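Local atomic coordinates of muconolactone isomerase-like protein (Thermus thermophilus, PDB entry 1VDH), a protein that catalyses the hydrogen peroxide-dependent oxidative decarboxylation of Fe-coproporphyrin III to heme b, the last step of the coproporphyrin-dependent route to heme. Residues P6-H10 and P161-R165; E43-L47 and R92-F98. One frame throughout, in Å; residues are numbered along the deposited sequence.

Interaction 1: P6-H10 and P161-R165; sequences PEPTH and PAKER
A helix start can be held through the amide groups that its first turn leaves without backbone partners, and here a carboxylate from a distant extended segment does so. Residues 6-10 run as irregular, extended chain into strand 10-24 of the dimeric alpha-beta barrel fold; residues 161-165 open helix 162-177, with Pro161 at the N-cap and Pro161 O accepting from Arg165 N at 3.2 Å. The nearest CA atoms are those of Glu7 and Ala162, 5.8 Å apart. After Pro6, which turns away, Glu7 (phi/psi -130/71) directs an m, t side chain at the helix start, so that Glu7 OE1 accepts from Ala162 N at 2.9 Å and almost linearly. Water 1 carries the link one residue on, donating to Glu7 OE1 at 3.0 Å and accepting from Lys163 N at 2.9 Å. Pro8 again faces away. Thr9 (chi1 m) places OG1 3.2 Å from Arg165 NH1 at a poor angle for bonding; both atoms instead bond to Gln117 OE1. Phe219 of a second subunit packs on Pro8, Thr9 and Arg165. Further along, the same helix carries His172, the predicted axial ligand of the coproheme iron. Glu7 O lies near the plane of the Arg165 guanidinium, at its edge, and accepts from Arg165 NH2 at 2.8 Å.

Interaction 2: E43-L47 and R92-F98; sequences ELKGL and RLSRSAF
Two helices pack here through leucines, and a carboxylate holds the chain just after one of them. Residues 43-47 are a turn within helix 34-56; residues 92-98 run from helix 83-95 into the following turn, Ser96 being extended (phi/psi -69/155). Both helices belong to the ferredoxin-like beta-alpha-beta-beta-alpha-beta order of a dimeric alpha-beta barrel domain. Nearest CA pairs are Leu47-Leu93 (7.6 Å) and Leu44-Phe98 (6.8 Å). Arg92 curls (m, m, m), one guanidinium face under Leu47 CD1, and NH1 salt-bridges Glu50. Leu93 CA lies 3.7 Å from Leu47 CD2, and Leu93 CD1 4.1 Å from Leu44 CD1; all three leucines are t, p. Water 3 joins Arg95 O to Glu43 OE1. Ala97 N donates to OE2 of extended Glu43 (t, t) at 2.8 Å; water 2 bridges Glu43 OE2 and Phe98 N. Phe98 offers a ring face to Leu44 CD2, a CH-pi contact 4.1 Å from the centroid. Behind, Leu93 and Phe98 rest on strand 74-80, while Leu44 touches helix 240-246.

Overall arrangement
The same device serves both places: a glutamate carboxylate accepts a backbone amide of a distant segment and recruits water to reach the next one. In interaction 1 the amide belongs to the start of a helix, in interaction 2 to the chain just beyond a helix. Both glutamates are exposed, although both contacts are mostly buried. The packing differs: interaction 1 joins the N-terminal lead-in to a helix and is mostly polar, with a buried arginine binding a carbonyl; interaction 2 joins two helices through a buried leucine and phenylalanine layer. They lie on opposite sides of the chain's centre, nearest atoms about 31 Å apart, yet each touches a neighbouring subunit of the homopentamer.

Interaction 1: P6-H10 and P161-R165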
ATOM      1  N   PRO A   6     -31.834 -11.554  -9.688  1.00 24.81           N
ATOM      2  CA  PRO A   6     -31.449 -10.424  -8.839  1.00 22.95           C
ATOM      3  C   PRO A   6     -32.645  -9.665  -8.282  1.00 20.85           C
ATOM      4  O   PRO A   6     -33.659  -9.479  -8.959  1.00 20.90           O
ATOM      5  CB  PRO A   6     -30.629  -9.551  -9.787  1.00 22.91           C
ATOM      6  CG  PRO A   6     -31.314  -9.776 -11.105  1.00 25.38           C
ATOM      7  CD  PRO A   6     -31.510 -11.282 -11.101  1.00 24.67           C
ATOM      8  N   GLU A   7     -32.521  -9.255  -7.029  1.00 17.67           N
ATOM      9  CA  GLU A   7     -33.552  -8.491  -6.346  1.00 16.16           C
ATOM     10  C   GLU A   7     -32.814  -7.304  -5.742  1.00 14.72           C
ATOM     11  O   GLU A   7     -32.627  -7.228  -4.526  1.00 12.48           O
ATOM     12  CB  GLU A   7     -34.186  -9.330  -5.240  1.00 17.57           C
ATOM     13  CG  GLU A   7     -34.857 -10.604  -5.718  1.00 19.81           C
ATOM     14  CD  GLU A   7     -35.395 -11.423  -4.566  1.00 21.33           C
ATOM     15  OE1 GLU A   7     -34.585 -12.045  -3.850  1.00 19.39           O
ATOM     16  OE2 GLU A   7     -36.627 -11.428  -4.365  1.00 24.44           O
ATOM     17  N   PRO A   8     -32.376  -6.364  -6.592  1.00 15.14           N
ATOM     18  CA  PRO A   8     -31.642  -5.183  -6.136  1.00 15.89           C
ATOM     19  C   PRO A   8     -32.336  -4.351  -5.071  1.00 14.43           C
ATOM     20  O   PRO A   8     -33.552  -4.162  -5.089  1.00 15.10           O
ATOM     21  CB  PRO A   8     -31.412  -4.399  -7.430  1.00 16.54           C
ATOM     22  CG  PRO A   8     -32.578  -4.798  -8.287  1.00 17.71           C
ATOM     23  CD  PRO A   8     -32.654  -6.276  -8.038  1.00 15.79           C
ATOM     24  N   THR A   9     -31.537  -3.887  -4.120  1.00 14.31           N
ATOM     25  CA  THR A   9     -32.015  -3.063  -3.026  1.00 13.80           C
ATOM     26  C   THR A   9     -32.541  -1.739  -3.578  1.00 16.77           C
ATOM     27  O   THR A   9     -31.926  -1.143  -4.468  1.00 17.36           O
ATOM     28  CB  THR A   9     -30.860  -2.773  -2.044  1.00 14.37           C
ATOM     29  OG1 THR A   9     -30.301  -4.015  -1.592  1.00 11.55           O
ATOM     30  CG2 THR A   9     -31.346  -1.960  -0.849  1.00 13.52           C
ATOM     31  N   HIS A  10     -33.694  -1.302  -3.068  1.00 16.54           N
ATOM     32  CA  HIS A  10     -34.299  -0.036  -3.488  1.00 17.74           C
ATOM     33  C   HIS A  10     -33.606   1.097  -2.746  1.00 15.79           C
ATOM     34  O   HIS A  10     -33.294   0.965  -1.563  1.00 16.62           O
ATOM     35  CB  HIS A  10     -35.790   0.009  -3.127  1.00 19.27           C
ATOM     36  CG  HIS A  10     -36.578  -1.155  -3.639  1.00 22.69           C
ATOM     37  ND1 HIS A  10     -36.998  -1.255  -4.947  1.00 24.53           N
ATOM     38  CD2 HIS A  10     -37.030  -2.268  -3.012  1.00 22.56           C
ATOM     39  CE1 HIS A  10     -37.675  -2.379  -5.106  1.00 22.82           C
ATOM     40  NE2 HIS A  10     -37.709  -3.012  -3.946  1.00 24.11           N
ATOM     41  N   PRO A 161     -30.907 -13.588  -1.109  1.00 14.73           N
ATOM     42  CA  PRO A 161     -32.269 -13.240  -1.526  1.00 14.82           C
ATOM     43  C   PRO A 161     -32.614 -11.947  -0.780  1.00 14.45           C
ATOM     44  O   PRO A 161     -32.094 -11.711   0.315  1.00 12.89           O
ATOM     45  CB  PRO A 161     -33.101 -14.403  -0.977  1.00 15.28           C
ATOM     46  CG  PRO A 161     -32.141 -15.546  -0.968  1.00 16.66           C
ATOM     47  CD  PRO A 161     -30.882 -14.901  -0.440  1.00 13.69           C
ATOM     48  N   ALA A 162     -33.483 -11.121  -1.356  1.00 13.16           N
ATOM     49  CA  ALA A 162     -33.876  -9.866  -0.721  1.00 13.92           C
ATOM     50  C   ALA A 162     -34.463 -10.104   0.670  1.00 14.57           C
ATOM     51  O   ALA A 162     -34.239  -9.317   1.591  1.00 11.70           O
ATOM     52  CB  ALA A 162     -34.872  -9.115  -1.596  1.00 13.47           C
ATOM     53  N   LYS A 163     -35.176 -11.217   0.822  1.00 15.58           N
ATOM     54  CA  LYS A 163     -35.801 -11.569   2.093  1.00 17.25           C
ATOM     55  C   LYS A 163     -34.773 -11.755   3.214  1.00 15.06           C
ATOM     56  O   LYS A 163     -35.000 -11.326   4.344  1.00 14.55           O
ATOM     57  CB  LYS A 163     -36.651 -12.834   1.935  1.00 18.74           C
ATOM     58  CG  LYS A 163     -37.500 -13.164   3.153  1.00 24.44           C
ATOM     59  CD  LYS A 163     -38.299 -14.444   2.943  1.00 29.31           C
ATOM     60  CE  LYS A 163     -39.173 -14.758   4.153  1.00 31.95           C
ATOM     61  NZ  LYS A 163     -40.224 -13.722   4.376  1.00 34.10           N
ATOM     62  N   GLU A 164     -33.652 -12.404   2.905  1.00 15.54           N
ATOM     63  CA  GLU A 164     -32.605 -12.619   3.901  1.00 15.33           C
ATOM     64  C   GLU A 164     -31.895 -11.308   4.227  1.00 13.58           C
ATOM     65  O   GLU A 164     -31.586 -11.033   5.390  1.00 12.77           O
ATOM     66  CB  GLU A 164     -31.601 -13.677   3.429  1.00 18.06           C
ATOM     67  CG  GLU A 164     -30.411 -13.904   4.377  1.00 22.28           C
ATOM     68  CD  GLU A 164     -30.806 -14.418   5.767  1.00 26.67           C
ATOM     69  OE1 GLU A 164     -31.912 -14.979   5.924  1.00 28.80           O
ATOM     70  OE2 GLU A 164     -29.994 -14.271   6.709  1.00 27.39           O
ATOM     71  N   ARG A 165     -31.644 -10.492   3.208  1.00 12.64           N
ATOM     72  CA  ARG A 165     -30.996  -9.203   3.431  1.00 11.78           C
ATOM     73  C   ARG A 165     -31.871  -8.329   4.328  1.00 13.30           C
ATOM     74  O   ARG A 165     -31.366  -7.620   5.202  1.00 12.83           O
ATOM     75  CB  ARG A 165     -30.705  -8.502   2.103  1.00 11.75           C
ATOM     76  CG  ARG A 165     -29.474  -9.062   1.390  1.00 12.06           C
ATOM     77  CD  ARG A 165     -29.142  -8.289   0.126  1.00 15.67           C
ATOM     78  NE  ARG A 165     -29.722  -8.902  -1.068  1.00 17.92           N
ATOM     79  CZ  ARG A 165     -30.662  -8.337  -1.815  1.00 18.44           C
ATOM     80  NH1 ARG A 165     -31.141  -7.142  -1.492  1.00 21.94           N
ATOM     81  NH2 ARG A 165     -31.114  -8.959  -2.891  1.00 17.19           N
TER
HETATM   82  O   HOH W   1     -36.371 -12.510  -1.486  1.00 16.84           O

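Interaction 2: E43-L47 and R92-F98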
ATOM      1  N   GLU A  43      -9.809  35.475   4.913  1.00 13.71           N
ATOM      2  CA  GLU A  43     -10.299  34.891   3.671  1.00 12.78           C
ATOM      3  C   GLU A  43     -11.040  33.578   3.941  1.00 12.67           C
ATOM      4  O   GLU A  43     -12.048  33.291   3.302  1.00 11.82           O
ATOM      5  CB  GLU A  43      -9.141  34.640   2.708  1.00 14.80           C
ATOM      6  CG  GLU A  43      -9.577  34.060   1.369  1.00 15.75           C
ATOM      7  CD  GLU A  43      -8.407  33.667   0.491  1.00 18.54           C
ATOM      8  OE1 GLU A  43      -8.470  33.919  -0.729  1.00 19.97           O
ATOM      9  OE2 GLU A  43      -7.426  33.099   1.016  1.00 17.06           O
ATOM     10  N   LEU A  44     -10.528  32.778   4.876  1.00 12.66           N
ATOM     11  CA  LEU A  44     -11.169  31.503   5.214  1.00 13.35           C
ATOM     12  C   LEU A  44     -12.560  31.743   5.796  1.00 13.71           C
ATOM     13  O   LEU A  44     -13.515  31.052   5.435  1.00 14.66           O
ATOM     14  CB  LEU A  44     -10.312  30.703   6.200  1.00 12.86           C
ATOM     15  CG  LEU A  44     -10.850  29.320   6.593  1.00 11.82           C
ATOM     16  CD1 LEU A  44     -11.009  28.441   5.350  1.00 12.20           C
ATOM     17  CD2 LEU A  44      -9.909  28.671   7.589  1.00 10.61           C
ATOM     18  N   LYS A  45     -12.677  32.738   6.674  1.00 15.32           N
ATOM     19  CA  LYS A  45     -13.964  33.076   7.279  1.00 16.70           C
ATOM     20  C   LYS A  45     -14.972  33.455   6.201  1.00 16.04           C
ATOM     21  O   LYS A  45     -16.142  33.087   6.281  1.00 16.53           O
ATOM     22  CB  LYS A  45     -13.823  34.227   8.281  1.00 20.10           C
ATOM     23  CG  LYS A  45     -13.198  33.828   9.608  1.00 22.35           C
ATOM     24  CD  LYS A  45     -13.396  34.909  10.667  1.00 24.39           C
ATOM     25  CE  LYS A  45     -12.716  36.213  10.282  1.00 25.60           C
ATOM     26  NZ  LYS A  45     -12.877  37.255  11.339  1.00 25.89           N
ATOM     27  N   GLY A  46     -14.507  34.187   5.190  1.00 15.11           N
ATOM     28  CA  GLY A  46     -15.377  34.587   4.096  1.00 14.01           C
ATOM     29  C   GLY A  46     -15.932  33.372   3.370  1.00 14.15           C
ATOM     30  O   GLY A  46     -17.110  33.332   3.022  1.00 13.65           O
ATOM     31  N   LEU A  47     -15.079  32.374   3.144  1.00 13.83           N
ATOM     32  CA  LEU A  47     -15.500  31.149   2.471  1.00 13.66           C
ATOM     33  C   LEU A  47     -16.517  30.374   3.319  1.00 13.70           C
ATOM     34  O   LEU A  47     -17.570  29.967   2.820  1.00 12.92           O
ATOM     35  CB  LEU A  47     -14.286  30.264   2.166  1.00 14.31           C
ATOM     36  CG  LEU A  47     -14.579  28.899   1.536  1.00 16.14           C
ATOM     37  CD1 LEU A  47     -15.382  29.059   0.243  1.00 15.18           C
ATOM     38  CD2 LEU A  47     -13.274  28.171   1.283  1.00 17.31           C
ATOM     39  N   ARG A  92     -12.654  26.128  -4.187  1.00 13.28           N
ATOM     40  CA  ARG A  92     -12.524  27.379  -3.440  1.00 14.49           C
ATOM     41  C   ARG A  92     -11.601  27.220  -2.234  1.00 13.43           C
ATOM     42  O   ARG A  92     -10.775  28.090  -1.958  1.00 10.15           O
ATOM     43  CB  ARG A  92     -13.896  27.879  -2.986  1.00 16.90           C
ATOM     44  CG  ARG A  92     -14.732  28.522  -4.086  1.00 20.87           C
ATOM     45  CD  ARG A  92     -14.108  29.826  -4.571  1.00 25.42           C
ATOM     46  NE  ARG A  92     -13.991  30.822  -3.504  1.00 28.98           N
ATOM     47  CZ  ARG A  92     -15.005  31.544  -3.031  1.00 30.52           C
ATOM     48  NH1 ARG A  92     -16.226  31.388  -3.524  1.00 33.73           N
ATOM     49  NH2 ARG A  92     -14.797  32.430  -2.066  1.00 31.29           N
ATOM     50  N   LEU A  93     -11.742  26.107  -1.516  1.00 12.89           N
ATOM     51  CA  LEU A  93     -10.893  25.855  -0.355  1.00 12.27           C
ATOM     52  C   LEU A  93      -9.448  25.660  -0.804  1.00 11.63           C
ATOM     53  O   LEU A  93      -8.525  26.243  -0.234  1.00 10.96           O
ATOM     54  CB  LEU A  93     -11.374  24.618   0.413  1.00 11.09           C
ATOM     55  CG  LEU A  93     -10.566  24.199   1.648  1.00 11.21           C
ATOM     56  CD1 LEU A  93     -10.476  25.344   2.659  1.00 10.94           C
ATOM     57  CD2 LEU A  93     -11.198  22.970   2.273  1.00  8.54           C
ATOM     58  N   SER A  94      -9.263  24.867  -1.855  1.00 11.51           N
ATOM     59  CA  SER A  94      -7.929  24.589  -2.370  1.00 12.61           C
ATOM     60  C   SER A  94      -7.176  25.811  -2.886  1.00 11.57           C
ATOM     61  O   SER A  94      -5.948  25.852  -2.812  1.00  9.82           O
ATOM     62  CB  SER A  94      -7.982  23.497  -3.439  1.00 13.01           C
ATOM     63  OG  SER A  94      -8.133  22.218  -2.837  1.00 14.33           O
ATOM     64  N   ARG A  95      -7.894  26.806  -3.399  1.00 12.14           N
ATOM     65  CA  ARG A  95      -7.220  28.005  -3.895  1.00 14.22           C
ATOM     66  C   ARG A  95      -7.022  29.083  -2.829  1.00 12.97           C
ATOM     67  O   ARG A  95      -6.351  30.086  -3.073  1.00 10.37           O
ATOM     68  CB  ARG A  95      -7.921  28.583  -5.130  1.00 19.56           C
ATOM     69  CG  ARG A  95      -9.328  29.073  -4.916  1.00 26.66           C
ATOM     70  CD  ARG A  95      -9.825  29.847  -6.138  1.00 32.24           C
ATOM     71  NE  ARG A  95      -9.794  29.050  -7.364  1.00 36.72           N
ATOM     72  CZ  ARG A  95     -10.869  28.539  -7.964  1.00 39.02           C
ATOM     73  NH1 ARG A  95     -12.082  28.733  -7.457  1.00 37.74           N
ATOM     74  NH2 ARG A  95     -10.729  27.831  -9.079  1.00 40.05           N
ATOM     75  N   SER A  96      -7.576  28.862  -1.638  1.00 10.92           N
ATOM     76  CA  SER A  96      -7.437  29.830  -0.549  1.00 10.51           C
ATOM     77  C   SER A  96      -5.993  29.884  -0.052  1.00 10.79           C
ATOM     78  O   SER A  96      -5.244  28.912  -0.185  1.00 10.86           O
ATOM     79  CB  SER A  96      -8.368  29.469   0.615  1.00 10.25           C
ATOM     80  OG  SER A  96      -7.898  28.326   1.317  1.00 11.02           O
ATOM     81  N   ALA A  97      -5.603  31.020   0.524  1.00 10.76           N
ATOM     82  CA  ALA A  97      -4.257  31.186   1.061  1.00 10.48           C
ATOM     83  C   ALA A  97      -4.015  30.192   2.197  1.00 11.14           C
ATOM     84  O   ALA A  97      -2.905  29.680   2.363  1.00 11.07           O
ATOM     85  CB  ALA A  97      -4.060  32.615   1.560  1.00 11.45           C
ATOM     86  N   PHE A  98      -5.067  29.893   2.955  1.00 10.57           N
ATOM     87  CA  PHE A  98      -4.957  28.949   4.064  1.00 10.70           C
ATOM     88  C   PHE A  98      -4.542  27.559   3.571  1.00 11.30           C
ATOM     89  O   PHE A  98      -3.747  26.879   4.220  1.00  9.82           O
ATOM     90  CB  PHE A  98      -6.274  28.863   4.844  1.00 10.14           C
ATOM     91  CG  PHE A  98      -6.219  27.921   6.019  1.00 12.94           C
ATOM     92  CD1 PHE A  98      -5.308  28.130   7.053  1.00 11.82           C
ATOM     93  CD2 PHE A  98      -7.051  26.807   6.078  1.00 10.64           C
ATOM     94  CE1 PHE A  98      -5.224  27.242   8.127  1.00 13.23           C
ATOM     95  CE2 PHE A  98      -6.976  25.912   7.149  1.00 12.98           C
ATOM     96  CZ  PHE A  98      -6.058  26.131   8.174  1.00 11.07           C
TER
HETATM   97  O   HOH W   2      -7.614  31.556   3.194  1.00 11.52           O
HETATM   98  O   HOH W   3      -6.511  32.961  -2.578  1.00 38.68           O